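PDB 4YYC: putative trimethylamine methyltransferase from Rhizobium meliloti, which probably transfers methyl groups, as a member of the trimethylamine methyltransferase (MttB) family. Local coordinates for residues A[90-95]-A[100-105]. Numbering follows the deposited sequence.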
loop_
_atom_site.group_PDB
_atom_site.type_symbol
_atom_site.label_atom_id
_atom_site.label_comp_id
_atom_site.label_asym_id
_atom_site.label_seq_id
_atom_site.Cartn_x
_atom_site.Cartn_y
_atom_site.Cartn_z
ATOM N N ALA A 90 -5.880 24.848 -36.237
ATOM C CA ALA A 90 -4.840 23.865 -36.007
ATOM C C ALA A 90 -4.966 22.648 -36.926
ATOM O O ALA A 90 -4.062 21.811 -36.937
ATOM C CB ALA A 90 -4.806 23.421 -34.560
ATOM N N GLY A 91 -6.090 22.513 -37.624
ATOM C CA GLY A 91 -6.301 21.451 -38.608
ATOM C C GLY A 91 -7.228 20.316 -38.196
ATOM O O GLY A 91 -7.324 19.319 -38.897
ATOM N N ALA A 92 -7.960 20.480 -37.104
ATOM C CA ALA A 92 -8.972 19.507 -36.695
ATOM C C ALA A 92 -10.259 19.701 -37.448
ATOM O O ALA A 92 -10.460 20.758 -38.063
ATOM C CB ALA A 92 -9.210 19.599 -35.198
ATOM N N ASP A 93 -11.110 18.684 -37.447
ATOM C CA ASP A 93 -12.398 18.725 -38.167
ATOM C C ASP A 93 -13.488 18.982 -37.139
ATOM O O ASP A 93 -13.749 18.115 -36.293
ATOM C CB ASP A 93 -12.616 17.400 -38.903
ATOM C CG ASP A 93 -13.958 17.316 -39.644
ATOM O OD1 ASP A 93 -14.667 18.333 -39.822
ATOM O OD2 ASP A 93 -14.298 16.190 -40.082
ATOM N N VAL A 94 -14.087 20.167 -37.170
ATOM C CA VAL A 94 -15.098 20.546 -36.197
ATOM C C VAL A 94 -16.473 20.314 -36.773
ATOM O O VAL A 94 -16.794 20.851 -37.839
ATOM C CB VAL A 94 -14.985 22.017 -35.783
ATOM C CG1 VAL A 94 -16.114 22.392 -34.829
ATOM C CG2 VAL A 94 -13.643 22.278 -35.126
ATOM N N ARG A 95 -17.284 19.539 -36.072
ATOM C CA ARG A 95 -18.646 19.188 -36.485
ATOM C C ARG A 95 -19.576 19.575 -35.341
ATOM O O ARG A 95 -19.656 18.871 -34.332
ATOM C CB ARG A 95 -18.738 17.694 -36.784
ATOM C CG ARG A 95 -17.763 17.217 -37.844
ATOM C CD ARG A 95 -17.964 15.743 -38.169
ATOM N NE ARG A 95 -16.732 15.185 -38.736
ATOM C CZ ARG A 95 -16.331 13.911 -38.648
ATOM N NH1 ARG A 95 -17.067 12.963 -38.040
ATOM N NH2 ARG A 95 -15.148 13.577 -39.164
ATOM N N HIS A 100 -12.995 16.501 -34.101
ATOM C CA HIS A 100 -12.381 15.260 -34.560
ATOM C C HIS A 100 -10.927 15.543 -34.921
ATOM O O HIS A 100 -10.627 16.466 -35.690
ATOM C CB HIS A 100 -13.146 14.693 -35.763
ATOM C CG HIS A 100 -14.556 14.296 -35.438
ATOM N ND1 HIS A 100 -14.917 12.990 -35.172
ATOM C CD2 HIS A 100 -15.687 15.033 -35.303
ATOM C CE1 HIS A 100 -16.209 12.941 -34.899
ATOM N NE2 HIS A 100 -16.705 14.164 -34.991
ATOM N N PHE A 101 -10.012 14.727 -34.416
ATOM C CA PHE A 101 -8.583 15.022 -34.496
ATOM C C PHE A 101 -7.877 14.069 -35.461
ATOM O O PHE A 101 -7.923 12.848 -35.270
ATOM C CB PHE A 101 -7.939 14.884 -33.109
ATOM C CG PHE A 101 -8.548 15.789 -32.053
ATOM C CD1 PHE A 101 -9.687 15.404 -31.361
ATOM C CD2 PHE A 101 -7.954 17.001 -31.731
ATOM C CE1 PHE A 101 -10.231 16.206 -30.376
ATOM C CE2 PHE A 101 -8.512 17.812 -30.754
ATOM C CZ PHE A 101 -9.665 17.423 -30.095
ATOM N N PRO A 102 -7.139 14.614 -36.439
ATOM C CA PRO A 102 -6.249 13.774 -37.215
ATOM C C PRO A 102 -5.266 13.066 -36.322
ATOM O O PRO A 102 -4.892 13.585 -35.283
ATOM C CB PRO A 102 -5.496 14.755 -38.092
ATOM C CG PRO A 102 -6.293 15.975 -38.135
ATOM C CD PRO A 102 -7.144 16.009 -36.919
ATOM N N LYS A 103 -4.838 11.902 -36.746
ATOM C CA LYS A 103 -3.980 11.099 -35.899
ATOM C C LYS A 103 -2.633 11.780 -35.694
ATOM O O LYS A 103 -2.012 12.237 -36.653
ATOM C CB LYS A 103 -3.855 9.667 -36.442
ATOM C CG LYS A 103 -5.210 8.955 -36.408
ATOM C CD LYS A 103 -5.188 7.519 -35.938
ATOM C CE LYS A 103 -5.571 6.505 -36.976
ATOM N NZ LYS A 103 -7.029 6.558 -37.330
ATOM N N GLY A 104 -2.247 11.894 -34.423
ATOM C CA GLY A 104 -0.989 12.474 -34.029
ATOM C C GLY A 104 -1.031 13.961 -33.733
ATOM O O GLY A 104 -0.070 14.490 -33.209
ATOM N N LEU A 105 -2.108 14.659 -34.104
ATOM C CA LEU A 105 -2.120 16.114 -34.002
ATOM C C LEU A 105 -1.888 16.581 -32.584
ATOM O O LEU A 105 -1.053 17.451 -32.326
ATOM C CB LEU A 105 -3.445 16.712 -34.540
ATOM C CG LEU A 105 -3.608 18.237 -34.445
ATOM C CD1 LEU A 105 -2.465 18.947 -35.131
ATOM C CD2 LEU A 105 -4.965 18.708 -34.962
#
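The guanidinium of Arg95 lies flat over one face of the His100 ring, the planes 16° apart and the centres 3.6 Å from each other. Its NH1 sits above the ring near CE1, while CZ and NE lie over CD2. Although Arg95 NH1 comes equally near His100 NE2, the angle is too poor for a hydrogen bond, and the contact remains a stack. The two side chains cross at about a right angle, Arg95 extended from CG to NE. Both NE and NH2 of Arg95 donate to a single oxygen, Asp93 OD2, NH2 at 2.9 Å; this side-on salt bridge stays in the guanidinium plane but meets the carboxylate from above its own plane, limiting rotation of the stacked group. Asp93 and His100 form an antiparallel hydrogen-bonded pair: Asp93 N donates to His100 O at 2.9 Å and His100 N to Asp93 O at 2.8 Å. The pair joins the two arms of a beta-hairpin, strands 93-95 and 98-100, at one edge of a small mixed sheet. Beyond it, Ala92 CB packs 4.3 Å from Leu105 CD2, and Pro102 CG rests 3.6 Å from Gly91 O. Leu105 gets there through a type II turn from Pro102, with CG anti to its own N (chi1 178°); Gly91, at positive phi, ends helix 81-90 in a Schellman motif. His100 ND1 is hydrogen-bonded to the backbone O of Glu71, in helix 56-73; an alanine at His100 would probably leave that carbonyl without its donor and the guanidinium without its platform.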